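Local coordinates for ribosome hibernation protein YHBH (Vibrio cholerae serotype O1, PDB 4HEI) that probably inhibits translation in stationary phase by binding the small ribosomal subunit, associating with the 100S dimers of hibernating ribosomes, at residues A[54-57]-A[58-61]. Numbering follows the deposited sequence.
Sequences LHVN and QAEI. With 3CO (cobalt (III) ion), chain D.
Leu54 pairs with Ile61 and Val56 with Ala59 through reciprocal backbone hydrogen bonds, which close the end of the antiparallel hairpin of strands 47-56 and 59-67, whose pieces 54-56 and 59-61 run at 153° to each other. Strands 47-56 and 59-67 are neighbours in the four-stranded sheet of this beta-alpha-beta-beta-beta-alpha fold, and a type II turn with Asn57 and Gln58 at its corners links them. Gln58 takes the positive phi expected at the second corner. Leu54 N reaches Ile61 O at 2.7 Å, nearly straight and in the carbonyl plane; by contrast, Ala59 N meets Val56 O at 3.1 Å from well above that carbonyl's plane, as the chain bends round.

Leu54, Val56, Ala59 and Ile61 put their side chains on one face, the one packed against helix 70-91. There CB of Leu54 sits 4.0 Å from CB of Ile61, and Val56 CG2 lies 3.8 Å from Ala59 CB. Val56 has chi1 at -56°, which sets CG2 between its own backbone N and carbonyl carbon and brings this methyl close over the Ala59 carbonyl. Leu54 also touches Phe24 and Leu27 of helix 14-27, so the hairpin end is tied to both helices.

On the other face His55 and Glu60, a non-hydrogen-bonded pair, extend side by side in the same direction, with imidazole and carboxylate planes 47° apart. His55 binds a cobalt ion through ND1 at 2.0 Å, a site distinct from the one formed by His62 and His64. Glu60 is not a ligand of this metal in the model, although its negative charge probably favours the cation nearby. Its chain runs out extended past CG, carrying OE2 obliquely to the imidazole, 2.9 Å from His55 CE1.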
ATOM      1  N   LEU A  54       4.100  -2.564  -5.484  1.00 16.69           N
ATOM      2  CA  LEU A  54       4.500  -3.880  -5.016  1.00 17.44           C
ATOM      3  C   LEU A  54       5.259  -4.575  -6.143  1.00 18.53           C
ATOM      4  O   LEU A  54       4.781  -4.654  -7.279  1.00 18.95           O
ATOM      5  CB  LEU A  54       3.277  -4.718  -4.639  1.00 20.89           C
ATOM      6  CG  LEU A  54       2.168  -4.125  -3.764  1.00 23.57           C
ATOM      7  CD1 LEU A  54       1.249  -5.253  -3.301  1.00 23.26           C
ATOM      8  CD2 LEU A  54       2.752  -3.395  -2.578  1.00 24.43           C
ATOM      9  N   HIS A  55       6.452  -5.057  -5.830  1.00 16.89           N
ATOM     10  CA  HIS A  55       7.266  -5.753  -6.811  1.00 20.07           C
ATOM     11  C   HIS A  55       7.119  -7.241  -6.537  1.00 20.47           C
ATOM     12  O   HIS A  55       7.637  -7.760  -5.547  1.00 22.23           O
ATOM     13  CB  HIS A  55       8.712  -5.291  -6.677  1.00 15.89           C
ATOM     14  CG  HIS A  55       8.888  -3.814  -6.885  1.00 19.27           C
ATOM     15  ND1 HIS A  55       9.286  -3.270  -8.089  1.00 16.08           N
ATOM     16  CD2 HIS A  55       8.667  -2.767  -6.055  1.00 17.47           C
ATOM     17  CE1 HIS A  55       9.302  -1.951  -7.991  1.00 18.65           C
ATOM     18  NE2 HIS A  55       8.929  -1.621  -6.766  1.00 21.06           N
ATOM     19  N   VAL A  56       6.388  -7.910  -7.419  1.00 22.12           N
ATOM     20  CA  VAL A  56       6.123  -9.337  -7.297  1.00 27.35           C
ATOM     21  C   VAL A  56       6.842 -10.092  -8.408  1.00 30.10           C
ATOM     22  O   VAL A  56       7.433  -9.486  -9.301  1.00 30.44           O
ATOM     23  CB  VAL A  56       4.605  -9.620  -7.391  1.00 26.98           C
ATOM     24  CG1 VAL A  56       3.857  -8.817  -6.336  1.00 27.28           C
ATOM     25  CG2 VAL A  56       4.094  -9.261  -8.777  1.00 28.16           C
ATOM     26  N   ASN A  57       6.795 -11.419  -8.354  1.00 33.59           N
ATOM     27  CA  ASN A  57       7.462 -12.222  -9.367  1.00 36.48           C
ATOM     28  C   ASN A  57       7.044 -11.879 -10.797  1.00 36.74           C
ATOM     29  O   ASN A  57       5.907 -12.116 -11.208  1.00 36.75           O
ATOM     30  CB  ASN A  57       7.238 -13.711  -9.087  1.00 40.32           C
ATOM     31  CG  ASN A  57       8.211 -14.260  -8.051  1.00 43.00           C
ATOM     32  OD1 ASN A  57       8.342 -13.715  -6.952  1.00 46.01           O
ATOM     33  ND2 ASN A  57       8.900 -15.341  -8.400  1.00 44.72           N
ATOM     34  N   GLN A  58       7.982 -11.295 -11.536  1.00 37.09           N
ATOM     35  CA  GLN A  58       7.778 -10.915 -12.929  1.00 37.91           C
ATOM     36  C   GLN A  58       6.709  -9.851 -13.173  1.00 35.74           C
ATOM     37  O   GLN A  58       6.126  -9.800 -14.256  1.00 36.13           O
ATOM     38  CB  GLN A  58       7.448 -12.155 -13.762  1.00 42.06           C
ATOM     39  CG  GLN A  58       8.488 -13.254 -13.666  1.00 47.03           C
ATOM     40  CD  GLN A  58       8.098 -14.491 -14.448  1.00 50.18           C
ATOM     41  OE1 GLN A  58       7.016 -15.047 -14.251  1.00 52.92           O
ATOM     42  NE2 GLN A  58       8.981 -14.933 -15.339  1.00 51.70           N
ATOM     43  N   ALA A  59       6.447  -9.001 -12.185  1.00 31.37           N
ATOM     44  CA  ALA A  59       5.449  -7.956 -12.372  1.00 26.83           C
ATOM     45  C   ALA A  59       5.413  -6.915 -11.261  1.00 23.56           C
ATOM     46  O   ALA A  59       6.040  -7.070 -10.220  1.00 21.91           O
ATOM     47  CB  ALA A  59       4.070  -8.583 -12.534  1.00 28.72           C
ATOM     48  N   GLU A  60       4.675  -5.844 -11.520  1.00 19.99           N
ATOM     49  CA  GLU A  60       4.502  -4.763 -10.566  1.00 21.20           C
ATOM     50  C   GLU A  60       3.033  -4.486 -10.400  1.00 19.83           C
ATOM     51  O   GLU A  60       2.261  -4.570 -11.354  1.00 21.46           O
ATOM     52  CB  GLU A  60       5.153  -3.470 -11.049  1.00 21.50           C
ATOM     53  CG  GLU A  60       6.616  -3.335 -10.766  1.00 24.36           C
ATOM     54  CD  GLU A  60       7.130  -1.985 -11.223  1.00 22.89           C
ATOM     55  OE1 GLU A  60       6.821  -1.596 -12.365  1.00 25.40           O
ATOM     56  OE2 GLU A  60       7.832  -1.315 -10.445  1.00 25.86           O
ATOM     57  N   ILE A  61       2.666  -4.139  -9.177  1.00 18.36           N
ATOM     58  CA  ILE A  61       1.306  -3.793  -8.829  1.00 18.09           C
ATOM     59  C   ILE A  61       1.431  -2.381  -8.277  1.00 17.77           C
ATOM     60  O   ILE A  61       2.223  -2.129  -7.355  1.00 18.69           O
ATOM     61  CB  ILE A  61       0.742  -4.733  -7.743  1.00 20.79           C
ATOM     62  CG1 ILE A  61       0.703  -6.169  -8.276  1.00 25.13           C
ATOM     63  CG2 ILE A  61      -0.649  -4.271  -7.318  1.00 17.05           C
ATOM     64  CD1 ILE A  61      -0.171  -6.345  -9.498  1.00 28.15           C
TER
HETATM   65 CO   3CO D 101      10.440  -3.886  -9.622  1.00 18.73          CO